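Local coordinates for protein mevalonate kinase (Staphylococcus aureus, PDB 2X7I) that probably catalyses the ATP-dependent phosphorylation of mevalonate to phosphomevalonate, an early step of isoprenoid synthesis by the mevalonate route, as a member of the GHMP kinase family, at residues S104-R113 / L128-E136. Residues are numbered along the deposited sequence; the frame is centred on the assembly and turned at random.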
ATOM      1  N   SER A 104       2.881  -5.258   4.910  1.00 46.78           N
ATOM      2  CA  SER A 104       3.510  -5.451   6.212  1.00 46.77           C
ATOM      3  C   SER A 104       3.074  -4.385   7.227  1.00 45.00           C
ATOM      4  O   SER A 104       2.778  -4.695   8.373  1.00 44.91           O
ATOM      5  CB  SER A 104       5.026  -5.443   6.074  1.00 48.13           C
ATOM      6  OG  SER A 104       5.629  -5.567   7.353  1.00 49.94           O
ATOM      7  N   ALA A 105       3.037  -3.133   6.800  1.00 43.80           N
ATOM      8  CA  ALA A 105       2.633  -2.047   7.682  1.00 42.87           C
ATOM      9  C   ALA A 105       1.140  -2.122   8.029  1.00 42.31           C
ATOM     10  O   ALA A 105       0.760  -1.861   9.166  1.00 42.37           O
ATOM     11  CB  ALA A 105       2.982  -0.709   7.064  1.00 42.36           C
ATOM     12  N   ALA A 106       0.306  -2.485   7.056  1.00 42.11           N
ATOM     13  CA  ALA A 106      -1.126  -2.637   7.282  1.00 42.28           C
ATOM     14  C   ALA A 106      -1.431  -3.693   8.362  1.00 42.90           C
ATOM     15  O   ALA A 106      -2.167  -3.414   9.317  1.00 42.99           O
ATOM     16  CB  ALA A 106      -1.836  -2.987   5.988  1.00 42.47           C
ATOM     17  N   VAL A 107      -0.872  -4.893   8.198  1.00 43.39           N
ATOM     18  CA  VAL A 107      -1.011  -5.956   9.185  1.00 44.34           C
ATOM     19  C   VAL A 107      -0.579  -5.456  10.567  1.00 44.24           C
ATOM     20  O   VAL A 107      -1.277  -5.684  11.569  1.00 44.70           O
ATOM     21  CB  VAL A 107      -0.199  -7.230   8.773  1.00 46.18           C
ATOM     22  CG1 VAL A 107      -0.099  -8.228   9.912  1.00 47.50           C
ATOM     23  CG2 VAL A 107      -0.851  -7.912   7.563  1.00 47.63           C
ATOM     24  N   ALA A 108       0.541  -4.742  10.617  1.00 43.91           N
ATOM     25  CA  ALA A 108       1.085  -4.279  11.889  1.00 44.43           C
ATOM     26  C   ALA A 108       0.188  -3.239  12.556  1.00 43.94           C
ATOM     27  O   ALA A 108      -0.022  -3.296  13.757  1.00 44.73           O
ATOM     28  CB  ALA A 108       2.487  -3.742  11.714  1.00 44.53           C
ATOM     29  N   VAL A 109      -0.326  -2.291  11.783  1.00 43.53           N
ATOM     30  CA  VAL A 109      -1.246  -1.278  12.309  1.00 43.80           C
ATOM     31  C   VAL A 109      -2.566  -1.922  12.786  1.00 44.19           C
ATOM     32  O   VAL A 109      -3.074  -1.575  13.855  1.00 45.44           O
ATOM     33  CB  VAL A 109      -1.518  -0.175  11.266  1.00 43.72           C
ATOM     34  CG1 VAL A 109      -2.633   0.778  11.728  1.00 43.65           C
ATOM     35  CG2 VAL A 109      -0.225   0.606  10.988  1.00 44.54           C
ATOM     36  N   ALA A 110      -3.094  -2.860  11.997  1.00 43.26           N
ATOM     37  CA  ALA A 110      -4.305  -3.591  12.337  1.00 43.28           C
ATOM     38  C   ALA A 110      -4.106  -4.443  13.587  1.00 43.78           C
ATOM     39  O   ALA A 110      -4.950  -4.450  14.492  1.00 44.50           O
ATOM     40  CB  ALA A 110      -4.729  -4.456  11.182  1.00 42.92           C
ATOM     41  N   PHE A 111      -2.988  -5.156  13.644  1.00 44.03           N
ATOM     42  CA  PHE A 111      -2.718  -6.023  14.781  1.00 44.81           C
ATOM     43  C   PHE A 111      -2.558  -5.238  16.093  1.00 45.39           C
ATOM     44  O   PHE A 111      -3.050  -5.675  17.148  1.00 45.91           O
ATOM     45  CB  PHE A 111      -1.492  -6.898  14.549  1.00 45.29           C
ATOM     46  CG  PHE A 111      -1.243  -7.849  15.662  1.00 46.63           C
ATOM     47  CD1 PHE A 111      -1.921  -9.054  15.719  1.00 48.87           C
ATOM     48  CD2 PHE A 111      -0.387  -7.521  16.689  1.00 47.34           C
ATOM     49  CE1 PHE A 111      -1.726  -9.926  16.779  1.00 50.25           C
ATOM     50  CE2 PHE A 111      -0.191  -8.386  17.746  1.00 49.50           C
ATOM     51  CZ  PHE A 111      -0.856  -9.588  17.793  1.00 50.09           C
ATOM     52  N   VAL A 112      -1.866  -4.102  16.029  1.00 44.91           N
ATOM     53  CA  VAL A 112      -1.646  -3.276  17.215  1.00 45.78           C
ATOM     54  C   VAL A 112      -2.960  -2.673  17.705  1.00 46.40           C
ATOM     55  O   VAL A 112      -3.226  -2.673  18.894  1.00 47.96           O
ATOM     56  CB  VAL A 112      -0.634  -2.148  16.969  1.00 45.83           C
ATOM     57  CG1 VAL A 112      -0.660  -1.153  18.142  1.00 46.41           C
ATOM     58  CG2 VAL A 112       0.761  -2.721  16.771  1.00 45.43           C
ATOM     59  N   ARG A 113      -3.764  -2.159  16.782  1.00 45.75           N
ATOM     60  CA  ARG A 113      -5.095  -1.677  17.100  1.00 47.07           C
ATOM     61  C   ARG A 113      -5.944  -2.758  17.802  1.00 47.93           C
ATOM     62  O   ARG A 113      -6.476  -2.527  18.884  1.00 49.31           O
ATOM     63  CB  ARG A 113      -5.791  -1.187  15.829  1.00 46.52           C
ATOM     64  CG  ARG A 113      -5.332   0.194  15.409  1.00 47.30           C
ATOM     65  CD  ARG A 113      -5.851   0.607  14.033  1.00 46.22           C
ATOM     66  NE  ARG A 113      -5.588   2.027  13.798  1.00 47.13           N
ATOM     67  CZ  ARG A 113      -5.587   2.631  12.610  1.00 45.09           C
ATOM     68  NH1 ARG A 113      -5.840   1.959  11.491  1.00 44.63           N
ATOM     69  NH2 ARG A 113      -5.331   3.926  12.547  1.00 45.81           N
ATOM     70  N   LEU A 128       0.835   4.105  18.480  1.00 51.24           N
ATOM     71  CA  LEU A 128       0.581   3.203  17.370  1.00 49.32           C
ATOM     72  C   LEU A 128       1.750   3.192  16.397  1.00 47.55           C
ATOM     73  O   LEU A 128       2.159   2.132  15.938  1.00 46.50           O
ATOM     74  CB  LEU A 128      -0.708   3.620  16.638  1.00 49.23           C
ATOM     75  CG  LEU A 128      -1.139   2.816  15.414  1.00 47.82           C
ATOM     76  CD1 LEU A 128      -1.019   1.303  15.681  1.00 46.26           C
ATOM     77  CD2 LEU A 128      -2.579   3.218  14.969  1.00 45.28           C
ATOM     78  N   ILE A 129       2.267   4.381  16.082  1.00 47.46           N
ATOM     79  CA  ILE A 129       3.407   4.540  15.187  1.00 46.63           C
ATOM     80  C   ILE A 129       4.602   3.733  15.685  1.00 46.65           C
ATOM     81  O   ILE A 129       5.178   2.950  14.932  1.00 45.58           O
ATOM     82  CB  ILE A 129       3.853   6.032  15.065  1.00 47.47           C
ATOM     83  CG1 ILE A 129       2.794   6.872  14.336  1.00 48.08           C
ATOM     84  CG2 ILE A 129       5.186   6.131  14.332  1.00 46.31           C
ATOM     85  CD1 ILE A 129       2.582   6.461  12.904  1.00 47.16           C
ATOM     86  N   GLU A 130       4.953   3.930  16.955  1.00 47.31           N
ATOM     87  CA  GLU A 130       6.060   3.218  17.574  1.00 48.17           C
ATOM     88  C   GLU A 130       5.841   1.701  17.582  1.00 47.91           C
ATOM     89  O   GLU A 130       6.723   0.948  17.186  1.00 48.16           O
ATOM     90  CB  GLU A 130       6.276   3.697  19.012  1.00 49.79           C
ATOM     91  CG  GLU A 130       6.599   5.193  19.147  1.00 51.88           C
ATOM     92  CD  GLU A 130       8.001   5.535  18.730  1.00 52.71           C
ATOM     93  OE1 GLU A 130       8.809   4.611  18.531  1.00 54.22           O
ATOM     94  OE2 GLU A 130       8.298   6.732  18.616  1.00 55.37           O
ATOM     95  N   LYS A 131       4.673   1.261  18.033  1.00 48.12           N
ATOM     96  CA  LYS A 131       4.388  -0.165  18.155  1.00 48.32           C
ATOM     97  C   LYS A 131       4.258  -0.849  16.793  1.00 46.92           C
ATOM     98  O   LYS A 131       4.676  -1.986  16.629  1.00 45.71           O
ATOM     99  CB  LYS A 131       3.119  -0.393  18.976  1.00 49.68           C
ATOM    100  CG  LYS A 131       3.279  -0.166  20.470  1.00 52.65           C
ATOM    101  CD  LYS A 131       3.771  -1.425  21.189  1.00 55.88           C
ATOM    102  CE  LYS A 131       3.448  -1.378  22.689  1.00 59.55           C
ATOM    103  NZ  LYS A 131       4.270  -2.339  23.501  1.00 61.69           N
ATOM    104  N   ALA A 132       3.673  -0.156  15.821  1.00 46.47           N
ATOM    105  CA  ALA A 132       3.549  -0.708  14.476  1.00 45.68           C
ATOM    106  C   ALA A 132       4.927  -0.835  13.822  1.00 45.31           C
ATOM    107  O   ALA A 132       5.218  -1.848  13.189  1.00 45.60           O
ATOM    108  CB  ALA A 132       2.615   0.142  13.615  1.00 45.08           C
ATOM    109  N   ASN A 133       5.773   0.177  13.971  1.00 45.40           N
ATOM    110  CA  ASN A 133       7.118   0.116  13.394  1.00 45.75           C
ATOM    111  C   ASN A 133       7.908  -1.035  14.027  1.00 46.71           C
ATOM    112  O   ASN A 133       8.580  -1.776  13.319  1.00 46.27           O
ATOM    113  CB  ASN A 133       7.860   1.468  13.504  1.00 46.04           C
ATOM    114  CG  ASN A 133       7.413   2.485  12.427  1.00 45.67           C
ATOM    115  OD1 ASN A 133       7.037   3.619  12.733  1.00 46.42           O
ATOM    116  ND2 ASN A 133       7.466   2.075  11.168  1.00 44.68           N
ATOM    117  N   TRP A 134       7.760  -1.224  15.340  1.00 48.09           N
ATOM    118  CA  TRP A 134       8.407  -2.341  16.033  1.00 49.48           C
ATOM    119  C   TRP A 134       7.881  -3.705  15.573  1.00 48.56           C
ATOM    120  O   TRP A 134       8.656  -4.661  15.424  1.00 48.94           O
ATOM    121  CB  TRP A 134       8.278  -2.220  17.563  1.00 51.04           C
ATOM    122  CG  TRP A 134       8.791  -0.904  18.155  1.00 55.25           C
ATOM    123  CD1 TRP A 134       9.484   0.097  17.506  1.00 56.69           C
ATOM    124  CD2 TRP A 134       8.648  -0.466  19.517  1.00 58.07           C
ATOM    125  NE1 TRP A 134       9.752   1.127  18.377  1.00 57.73           N
ATOM    126  CE2 TRP A 134       9.258   0.803  19.616  1.00 59.00           C
ATOM    127  CE3 TRP A 134       8.050  -1.019  20.657  1.00 60.48           C
ATOM    128  CZ2 TRP A 134       9.296   1.525  20.816  1.00 61.08           C
ATOM    129  CZ3 TRP A 134       8.091  -0.302  21.849  1.00 62.45           C
ATOM    130  CH2 TRP A 134       8.709   0.960  21.915  1.00 62.27           C
ATOM    131  N   ALA A 135       6.574  -3.792  15.330  1.00 47.74           N
ATOM    132  CA  ALA A 135       5.947  -5.052  14.887  1.00 47.48           C
ATOM    133  C   ALA A 135       6.389  -5.439  13.471  1.00 46.53           C
ATOM    134  O   ALA A 135       6.650  -6.608  13.194  1.00 46.35           O
ATOM    135  CB  ALA A 135       4.421  -4.970  14.975  1.00 46.89           C
ATOM    136  N   GLU A 136       6.471  -4.451  12.592  1.00 46.05           N
ATOM    137  CA  GLU A 136       7.020  -4.639  11.248  1.00 46.39           C
ATOM    138  C   GLU A 136       8.446  -5.201  11.287  1.00 47.31           C
ATOM    139  O   GLU A 136       8.757  -6.158  10.585  1.00 47.16           O
ATOM    140  CB  GLU A 136       7.014  -3.323  10.491  1.00 46.02           C
ATOM    141  CG  GLU A 136       5.618  -2.808  10.183  1.00 46.55           C
ATOM    142  CD  GLU A 136       5.597  -1.317   9.949  1.00 47.28           C
ATOM    143  OE1 GLU A 136       6.600  -0.781   9.446  1.00 48.67           O
ATOM    144  OE2 GLU A 136       4.573  -0.683  10.261  1.00 48.66           O
TER
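Ala-108 packs against three residues of helix 125-140: its CB lies 3.6 Å from Glu-136 CG, 4.0 Å from Ala-135 CB and 4.3 Å from Ala-132 CB. Small residues on both sides allow the close approach, with segment axes 8.4 Å apart and inclined at 125°. One turn along from Ala-108, the methyls of Leu-128 divide between Val-112 and Arg-113. CD1 presses on Val-112 CG1 at a tight 3.5 Å, while CD2 sits obliquely against the Arg-113 guanidinium, 3.4 Å from NE. CG lies opposite the backbone N (chi1 179°), which swings the branch toward helix 103-119. Val-109 sends CG2 to Ala-132 CB and CG1 to Leu-128 CD2; within its own helix CG1 also covers one guanidinium face, toward the rim. Glu-136 runs extended beyond CG (chi2 157°), laying its carboxylate beside Ala-105, where OE2 is 3.5 Å from CA.

Both polar ends find partners elsewhere: Thr-148 OG1 and Ser-144 N bond to Glu-136 OE2 and OE1, and Arg-113 NH1 to Glu-10 O. Behind, Ala-106 and Ala-110 rest on strand 29-45. Ser-104 N hydrogen-bonds a citrate, probably from crystallisation, where the GHMP kinase phosphate-binding motif enters the helix; it probably marks the ATP phosphate site. No hydrogen bond joins the segments, so van der Waals packing, largely apolar, holds them, and the buried carboxylate ties the pair to the region of helix 145-153.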